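Local coordinates for protein probable amidase (Thermus thermophilus, PDB 2DC0) that belongs to the amidase signature family, whose fold surrounds a large mixed beta-sheet with helices, at residues S141-G146 against K375-A380; E246-V251 against F381-L386; G347-L352 against D419-A424. All blocks are in the same frame, centred on the assembly; numbering follows the deposited sequence.

Interaction 1. Residues S141-G146 against K375-A380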
loop_
_atom_site.group_PDB
_atom_site.type_symbol
_atom_site.label_atom_id
_atom_site.label_comp_id
_atom_site.label_asym_id
_atom_site.label_seq_id
_atom_site.Cartn_x
_atom_site.Cartn_y
_atom_site.Cartn_z
ATOM N N SER A 141 31.264 -1.016 24.167
ATOM C CA SER A 141 32.103 -1.649 23.151
ATOM C C SER A 141 31.225 -2.181 22.024
ATOM O O SER A 141 31.728 -2.604 20.983
ATOM C CB SER A 141 32.922 -2.806 23.755
ATOM O OG SER A 141 32.085 -3.877 24.171
ATOM N N ARG A 142 29.911 -2.160 22.243
ATOM C CA ARG A 142 28.947 -2.653 21.252
ATOM C C ARG A 142 28.241 -1.497 20.543
ATOM O O ARG A 142 28.156 -0.382 21.067
ATOM C CB ARG A 142 27.883 -3.537 21.920
ATOM C CG ARG A 142 28.402 -4.755 22.699
ATOM C CD ARG A 142 29.121 -5.757 21.806
ATOM N NE ARG A 142 29.485 -6.992 22.502
ATOM C CZ ARG A 142 28.707 -8.072 22.601
ATOM N NH1 ARG A 142 27.502 -8.084 22.051
ATOM N NH2 ARG A 142 29.144 -9.158 23.229
ATOM N N GLN A 143 27.726 -1.777 19.351
ATOM C CA GLN A 143 27.022 -0.776 18.560
ATOM C C GLN A 143 25.716 -0.338 19.219
ATOM O O GLN A 143 24.971 -1.158 19.760
ATOM C CB GLN A 143 26.689 -1.322 17.160
ATOM C CG GLN A 143 27.891 -1.802 16.332
ATOM C CD GLN A 143 27.483 -2.334 14.957
ATOM O OE1 GLN A 143 26.456 -2.995 14.820
ATOM N NE2 GLN A 143 28.302 -2.070 13.945
ATOM N N ALA A 144 25.458 0.971 19.189
ATOM C CA ALA A 144 24.213 1.508 19.716
ATOM C C ALA A 144 23.235 1.219 18.585
ATOM O O ALA A 144 22.017 1.231 18.765
ATOM C CB ALA A 144 24.327 3.011 19.927
ATOM N N GLY A 145 23.676 1.106 17.628
ATOM C CA GLY A 145 22.877 0.804 16.457
ATOM C C GLY A 145 22.205 2.018 15.863
ATOM O O GLY A 145 22.662 3.152 16.050
ATOM N N GLY A 146 21.390 1.896 14.701
ATOM C CA GLY A 146 20.769 3.088 14.159
ATOM C C GLY A 146 19.454 3.191 13.421
ATOM O O GLY A 146 18.773 2.202 13.176
ATOM N N LYS A 375 26.938 -13.672 7.149
ATOM C CA LYS A 375 26.099 -12.760 6.389
ATOM C C LYS A 375 26.558 -11.331 6.651
ATOM O O LYS A 375 26.991 -11.008 7.757
ATOM C CB LYS A 375 24.634 -12.918 6.819
ATOM C CG LYS A 375 23.618 -12.536 5.753
ATOM C CD LYS A 375 23.581 -13.575 4.639
ATOM C CE LYS A 375 22.629 -13.162 3.518
ATOM N NZ LYS A 375 21.237 -12.952 4.016
ATOM N N GLY A 376 26.474 -10.484 5.633
ATOM C CA GLY A 376 26.869 -9.101 5.811
ATOM C C GLY A 376 25.999 -8.491 6.895
ATOM O O GLY A 376 24.828 -8.847 7.023
ATOM N N HIS A 377 26.574 -7.573 7.669
ATOM C CA HIS A 377 25.884 -6.901 8.769
ATOM C C HIS A 377 24.574 -6.226 8.362
ATOM O O HIS A 377 23.535 -6.453 8.984
ATOM C CB HIS A 377 26.822 -5.864 9.405
ATOM C CG HIS A 377 26.232 -5.137 10.579
ATOM N ND1 HIS A 377 25.213 -4.216 10.455
ATOM C CD2 HIS A 377 26.538 -5.182 11.898
ATOM C CE1 HIS A 377 24.918 -3.725 11.646
ATOM N NE2 HIS A 377 25.707 -4.294 12.539
ATOM N N ARG A 378 24.621 -5.400 7.322
ATOM C CA ARG A 378 23.430 -4.691 6.872
ATOM C C ARG A 378 22.259 -5.609 6.561
ATOM O O ARG A 378 21.173 -5.438 7.110
ATOM C CB ARG A 378 23.737 -3.827 5.642
ATOM C CG ARG A 378 22.509 -3.086 5.098
ATOM C CD ARG A 378 22.888 -1.986 4.106
ATOM N NE ARG A 378 21.727 -1.200 3.698
ATOM C CZ ARG A 378 20.895 -1.538 2.716
ATOM N NH1 ARG A 378 21.091 -2.649 2.023
ATOM N NH2 ARG A 378 19.854 -0.771 2.431
ATOM N N GLU A 379 22.479 -6.586 5.686
ATOM C CA GLU A 379 21.406 -7.494 5.311
ATOM C C GLU A 379 20.904 -8.321 6.492
ATOM O O GLU A 379 19.716 -8.618 6.581
ATOM C CB GLU A 379 21.849 -8.407 4.155
ATOM C CG GLU A 379 20.755 -9.358 3.661
ATOM C CD GLU A 379 21.025 -9.912 2.266
ATOM O OE1 GLU A 379 22.186 -10.266 1.974
ATOM O OE2 GLU A 379 20.069 -10.008 1.467
ATOM N N ALA A 380 21.796 -8.689 7.406
ATOM C CA ALA A 380 21.372 -9.468 8.566
ATOM C C ALA A 380 20.495 -8.643 9.520
ATOM O O ALA A 380 19.488 -9.141 10.031
ATOM C CB ALA A 380 22.588 -10.003 9.318
#
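Gln143 OE1 accepts a hydrogen bond from His377 NE2 at 2.7 Å, and this single polar link carries the whole contact between the two segments. The bond is short but bent, with an N-H...O angle of 142°. On the acceptor side the donor lies in the carbonyl plane and uses a lone pair of OE1; on the donor side the oxygen stands somewhat tilted from the imidazole plane. Gln143 OE1 is nearly equidistant from His377 CE1 and His377 CD2, at 3.6 and 3.7 Å, and so is not swung toward either ring carbon. The amide and the ring do not stack: they come from opposite directions, meet at the ring edge, and have planes 73° apart. An extended glutamine chain reaches out from one side, while His377, with CG opposite the backbone N (chi1 -178°), throws its ring off the first turn of helix 377-382. Gly376 is the N-cap of that helix, and its O receives Ala380 N at 3.1 Å. Lys375, at the end of the preceding strand, makes a salt bridge from NZ to Glu379 OE1 (3.5 Å). The other segment enters the glycine- and serine-rich sequence of the amidase signature, and the positive phi of Gly145 suits a residue without a side chain. Gln143 NE2 donates to Glu127 OE2, and the imidazole of His377 meets the ring of Phe381. The glutamine amide is therefore gripped at both ends in a buried place: its nitrogen faces a carboxylate and its oxygen an N-H, which fixes the amide's rotation. The carboxylate of Glu127 would probably polarise the amide and strengthen OE1 as an acceptor for the histidine.

Interaction 2. Residues E246-V251 against F381-L386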
loop_
_atom_site.group_PDB
_atom_site.type_symbol
_atom_site.label_atom_id
_atom_site.label_comp_id
_atom_site.label_asym_id
_atom_site.label_seq_id
_atom_site.Cartn_x
_atom_site.Cartn_y
_atom_site.Cartn_z
ATOM N N GLU A 246 13.192 -18.205 8.363
ATOM C CA GLU A 246 14.071 -19.328 8.089
ATOM C C GLU A 246 15.499 -18.901 7.735
ATOM O O GLU A 246 15.730 -18.232 6.732
ATOM C CB GLU A 246 13.470 -20.160 6.959
ATOM C CG GLU A 246 14.203 -21.443 6.672
ATOM C CD GLU A 246 13.393 -22.359 5.787
ATOM O OE1 GLU A 246 12.415 -22.952 6.287
ATOM O OE2 GLU A 246 13.719 -22.475 4.589
ATOM N N GLY A 247 16.448 -19.285 8.586
ATOM C CA GLY A 247 17.845 -18.964 8.357
ATOM C C GLY A 247 18.267 -17.519 8.575
ATOM O O GLY A 247 19.426 -17.174 8.348
ATOM N N ARG A 248 17.358 -16.668 9.034
ATOM C CA ARG A 248 17.710 -15.266 9.234
ATOM C C ARG A 248 17.924 -14.842 10.684
ATOM O O ARG A 248 18.123 -13.664 10.970
ATOM C CB ARG A 248 16.663 -14.369 8.567
ATOM C CG ARG A 248 16.624 -14.533 7.046
ATOM C CD ARG A 248 16.054 -13.307 6.355
ATOM N NE ARG A 248 15.971 -13.454 4.901
ATOM C CZ ARG A 248 16.981 -13.288 4.049
ATOM N NH1 ARG A 248 18.192 -12.962 4.484
ATOM N NH2 ARG A 248 16.773 -13.437 2.744
ATOM N N LEU A 249 17.896 -15.803 11.597
ATOM C CA LEU A 249 18.108 -15.513 13.008
ATOM C C LEU A 249 19.392 -16.176 13.488
ATOM O O LEU A 249 19.840 -17.166 12.910
ATOM C CB LEU A 249 16.935 -16.046 13.837
ATOM C CG LEU A 249 15.563 -15.424 13.578
ATOM C CD1 LEU A 249 14.527 -16.084 14.473
ATOM C CD2 LEU A 249 15.625 -13.932 13.839
ATOM N N GLY A 250 19.995 -15.616 14.532
ATOM C CA GLY A 250 21.187 -16.222 15.088
ATOM C C GLY A 250 20.670 -17.333 15.990
ATOM O O GLY A 250 19.554 -17.240 16.495
ATOM N N VAL A 251 21.458 -18.385 16.186
ATOM C CA VAL A 251 21.051 -19.516 17.028
ATOM C C VAL A 251 20.459 -19.152 18.397
ATOM O O VAL A 251 19.448 -19.730 18.805
ATOM C CB VAL A 251 22.240 -20.489 17.260
ATOM C CG1 VAL A 251 21.835 -21.593 18.234
ATOM C CG2 VAL A 251 22.670 -21.110 15.928
ATOM N N PHE A 381 20.864 -7.380 9.730
ATOM C CA PHE A 381 20.155 -6.493 10.658
ATOM C C PHE A 381 19.089 -5.550 10.116
ATOM O O PHE A 381 18.475 -4.810 10.887
ATOM C CB PHE A 381 21.160 -5.644 11.431
ATOM C CG PHE A 381 21.916 -6.401 12.477
ATOM C CD1 PHE A 381 21.329 -6.689 13.703
ATOM C CD2 PHE A 381 23.225 -6.811 12.243
ATOM C CE1 PHE A 381 22.036 -7.375 14.689
ATOM C CE2 PHE A 381 23.942 -7.496 13.217
ATOM C CZ PHE A 381 23.348 -7.779 14.445
ATOM N N ILE A 382 18.876 -5.479 8.827
ATOM C CA ILE A 382 17.817 -4.656 8.258
ATOM C C ILE A 382 16.687 -5.488 7.646
ATOM O O ILE A 382 15.538 -5.046 7.584
ATOM C CB ILE A 382 18.405 -3.677 7.200
ATOM C CG1 ILE A 382 17.543 -2.425 7.101
ATOM C CG2 ILE A 382 18.505 -4.357 5.843
ATOM C CD1 ILE A 382 17.623 -1.535 8.313
ATOM N N THR A 383 17.009 -6.705 7.220
ATOM C CA THR A 383 16.014 -7.576 6.596
ATOM C C THR A 383 14.784 -7.870 7.452
ATOM O O THR A 383 13.671 -7.954 6.928
ATOM C CB THR A 383 16.639 -8.926 6.178
ATOM O OG1 THR A 383 17.743 -8.690 5.295
ATOM C CG2 THR A 383 15.612 -9.786 5.456
ATOM N N LEU A 384 14.939 -8.021 8.787
ATOM C CA LEU A 384 13.835 -8.312 9.698
ATOM C C LEU A 384 12.865 -7.147 9.892
ATOM O O LEU A 384 11.673 -7.348 10.131
ATOM C CB LEU A 384 14.380 -8.731 11.064
ATOM C CG LEU A 384 15.225 -10.005 11.059
ATOM C CD1 LEU A 384 15.760 -10.266 12.453
ATOM C CD2 LEU A 384 14.393 -11.174 10.562
ATOM N N THR A 385 13.370 -5.929 9.784
ATOM C CA THR A 385 12.536 -4.756 9.995
ATOM C C THR A 385 12.014 -4.033 8.757
ATOM O O THR A 385 10.874 -3.563 8.742
ATOM C CB THR A 385 13.285 -3.729 10.857
ATOM O OG1 THR A 385 14.594 -3.512 10.310
ATOM C CG2 THR A 385 13.426 -4.240 12.289
ATOM N N LEU A 386 12.825 -3.956 7.712
ATOM C CA LEU A 386 12.430 -3.212 6.521
ATOM C C LEU A 386 11.076 -3.485 5.850
ATOM O O LEU A 386 10.469 -2.571 5.302
ATOM C CB LEU A 386 13.561 -3.289 5.476
ATOM C CG LEU A 386 13.896 -4.612 4.766
ATOM C CD1 LEU A 386 12.877 -4.872 3.671
ATOM C CD2 LEU A 386 15.305 -4.511 4.149
#
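Arg248 and Leu384 have the nearest CA atoms of the two segments, 8.0 Å apart, where a loop meets the far part of helix 377-382 and the helical turn after it. Residues 246-251 form a short connection from helix 242-245 to helix 251-263: Gly247 turns the chain with a positive phi, and Gly250 is the N-cap of the following helix. Opposite lie residues 383-385, which follow in helical phi/psi without the regular bonds, and Leu386 N reaches Ile382 O at 2.9 Å. At that separation the contact is made chiefly by side chains, in van der Waals fashion. Leu249 CD2 touches Leu384 CD1 at 3.9 Å, the two leucines crossing at about a right angle. The other branch of Leu384, CD2, lies more loosely, 4.4 Å from Arg248 CB. Next to this pair, Arg248 stretches across Thr383, extended from CG to NE. The methyl Thr383 CG2 lies 3.7 Å from both Arg248 CD and Arg248 NE, over one face of the guanidinium but displaced toward its rim. Thr383 can offer this methyl because CG2 is turned opposite its own backbone N, while OG1, beside that N (chi1 -57°), bonds to Glu379 O one helical turn back. The threonine thus spends its polar branch on the helix and its apolar one on the arginine. Pro357 flanks Leu384, and Tyr282 of helix 281-296 touches Thr383. Leu249 N bonds to Glu371 OE2 and Gly247 O to Ser372 OG. In this way the connection ahead of helix 251-263 is hydrogen-bonded to the turn of hairpin 367-370/373-376 and packed against residues 383-384 of the segment 381-386, whose helix follows directly from the hairpin.

Interaction 3. Residues G347-L352 against D419-A424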
loop_
_atom_site.group_PDB
_atom_site.type_symbol
_atom_site.label_atom_id
_atom_site.label_comp_id
_atom_site.label_asym_id
_atom_site.label_seq_id
_atom_site.Cartn_x
_atom_site.Cartn_y
_atom_site.Cartn_z
ATOM N N GLY A 347 -6.790 -13.009 9.863
ATOM C CA GLY A 347 -7.046 -14.072 10.820
ATOM C C GLY A 347 -6.223 -14.047 12.097
ATOM O O GLY A 347 -6.471 -14.855 12.987
ATOM N N VAL A 348 -5.239 -13.154 12.192
ATOM C CA VAL A 348 -4.424 -13.046 13.405
ATOM C C VAL A 348 -4.472 -11.601 13.900
ATOM O O VAL A 348 -4.781 -10.688 13.135
ATOM C CB VAL A 348 -2.931 -13.469 13.175
ATOM C CG1 VAL A 348 -2.860 -14.922 12.720
ATOM C CG2 VAL A 348 -2.259 -12.562 12.150
ATOM N N ASP A 349 -4.182 -11.387 15.179
ATOM C CA ASP A 349 -4.219 -10.033 15.722
ATOM C C ASP A 349 -2.959 -9.256 15.360
ATOM O O ASP A 349 -2.989 -8.033 15.207
ATOM C CB ASP A 349 -4.415 -10.077 17.239
ATOM C CG ASP A 349 -5.770 -10.650 17.626
ATOM O OD1 ASP A 349 -6.784 -10.164 17.083
ATOM O OD2 ASP A 349 -5.821 -11.577 18.463
ATOM N N ALA A 350 -1.850 -9.973 15.219
ATOM C CA ALA A 350 -0.588 -9.342 14.854
ATOM C C ALA A 350 0.444 -10.401 14.548
ATOM O O ALA A 350 0.246 -11.576 14.842
ATOM C CB ALA A 350 -0.089 -8.460 15.996
ATOM N N LEU A 351 1.541 -9.975 13.938
ATOM C CA LEU A 351 2.631 -10.879 13.639
ATOM C C LEU A 351 3.664 -10.620 14.721
ATOM O O LEU A 351 3.757 -9.509 15.246
ATOM C CB LEU A 351 3.255 -10.572 12.273
ATOM C CG LEU A 351 2.331 -10.598 11.056
ATOM C CD1 LEU A 351 3.160 -10.457 9.785
ATOM C CD2 LEU A 351 1.542 -11.896 11.043
ATOM N N LEU A 352 4.418 -11.660 15.056
ATOM C CA LEU A 352 5.490 -11.581 16.037
ATOM C C LEU A 352 6.755 -12.128 15.387
ATOM O O LEU A 352 6.711 -13.135 14.682
ATOM C CB LEU A 352 5.187 -12.437 17.267
ATOM C CG LEU A 352 4.085 -12.027 18.238
ATOM C CD1 LEU A 352 4.121 -12.947 19.462
ATOM C CD2 LEU A 352 4.308 -10.576 18.667
ATOM N N ASP A 419 -2.767 0.995 14.785
ATOM C CA ASP A 419 -1.785 1.393 15.783
ATOM C C ASP A 419 -2.257 1.099 17.202
ATOM O O ASP A 419 -1.472 0.656 18.039
ATOM C CB ASP A 419 -1.494 2.888 15.662
ATOM C CG ASP A 419 -1.053 3.286 14.274
ATOM O OD1 ASP A 419 0.026 3.909 14.170
ATOM O OD2 ASP A 419 -1.783 2.983 13.294
ATOM N N GLY A 420 -3.535 1.357 17.466
ATOM C CA GLY A 420 -4.086 1.119 18.788
ATOM C C GLY A 420 -4.037 -0.344 19.171
ATOM O O GLY A 420 -3.721 -0.685 20.310
ATOM N N LYS A 421 -4.350 -1.214 18.218
ATOM C CA LYS A 421 -4.339 -2.651 18.467
ATOM C C LYS A 421 -2.920 -3.132 18.742
ATOM O O LYS A 421 -2.694 -3.966 19.621
ATOM C CB LYS A 421 -4.922 -3.397 17.260
ATOM C CG LYS A 421 -5.132 -4.891 17.470
ATOM C CD LYS A 421 -5.800 -5.510 16.244
ATOM C CE LYS A 421 -6.120 -6.984 16.453
ATOM N NZ LYS A 421 -7.075 -7.177 17.578
ATOM N N VAL A 422 -1.963 -2.609 17.984
ATOM C CA VAL A 422 -0.570 -2.983 18.169
ATOM C C VAL A 422 -0.093 -2.572 19.556
ATOM O O VAL A 422 0.533 -3.359 20.276
ATOM C CB VAL A 422 0.326 -2.324 17.102
ATOM C CG1 VAL A 422 1.798 -2.575 17.420
ATOM C CG2 VAL A 422 -0.019 -2.892 15.733
ATOM N N LEU A 423 -0.401 -1.337 19.936
ATOM C CA LEU A 423 0.003 -0.823 21.236
ATOM C C LEU A 423 -0.657 -1.599 22.375
ATOM O O LEU A 423 -0.034 -1.846 23.408
ATOM C CB LEU A 423 -0.330 0.671 21.322
ATOM C CG LEU A 423 0.587 1.507 20.416
ATOM C CD1 LEU A 423 0.039 2.924 20.237
ATOM C CD2 LEU A 423 1.983 1.541 21.021
ATOM N N ALA A 424 -1.914 -1.992 22.184
ATOM C CA ALA A 424 -2.618 -2.758 23.207
ATOM C C ALA A 424 -1.959 -4.131 23.360
ATOM O O ALA A 424 -1.713 -4.591 24.477
ATOM C CB ALA A 424 -4.095 -2.918 22.829
#
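Where strand 350-354 enters the large mixed sheet, a salt bridge joins Asp349, the residue just ahead of it, to Lys421 in the first turns of helix 419-430. Lys421 NZ donates to Asp349 OD1 at 3.0 Å, approaching from above the carboxylate, 52° out of its plane. The lysine chain runs extended from the helix as far as CE and then bends at its last torsion (chi4 62°), a turn that brings the ammonium group to the acid. Its methylene carbon lies along the loop as well, with Lys421 CE 3.6 Å from Asp349 CB and 3.5 Å from Asp349 O. Strand 350-354 runs antiparallel to strand 406-413 on one side and parallel to strand 237-240 on the other, and helix 419-430 packs across this part of the sheet. Ala350 and Val422 both rest on Val412 of strand 406-413, one from the strand beside it and one from the helix. The second carboxylate oxygen, Asp349 OD2, accepts a hydrogen bond from Val237 N at the start of the parallel strand.

Overall arrangement
The three contacts show how sequence-distant pieces of one fold are joined at separate places; for any two of the interactions, the segments alternate along the chain. Interactions 1 and 2 share helix 377-382, and their centres are 11 Å apart. They touch where Lys375 NZ comes within 3.1 Å of Arg248 NH1, a like-charged approach probably eased by the acid paired with the lysine. Interaction 3 stands apart at the sheet: its centre is 20 Å from that of interaction 2 and 27 Å from that of interaction 1, with nearest atoms about 8 and 14 Å away. Interaction 1 alone includes part of the glycine- and serine-rich signature.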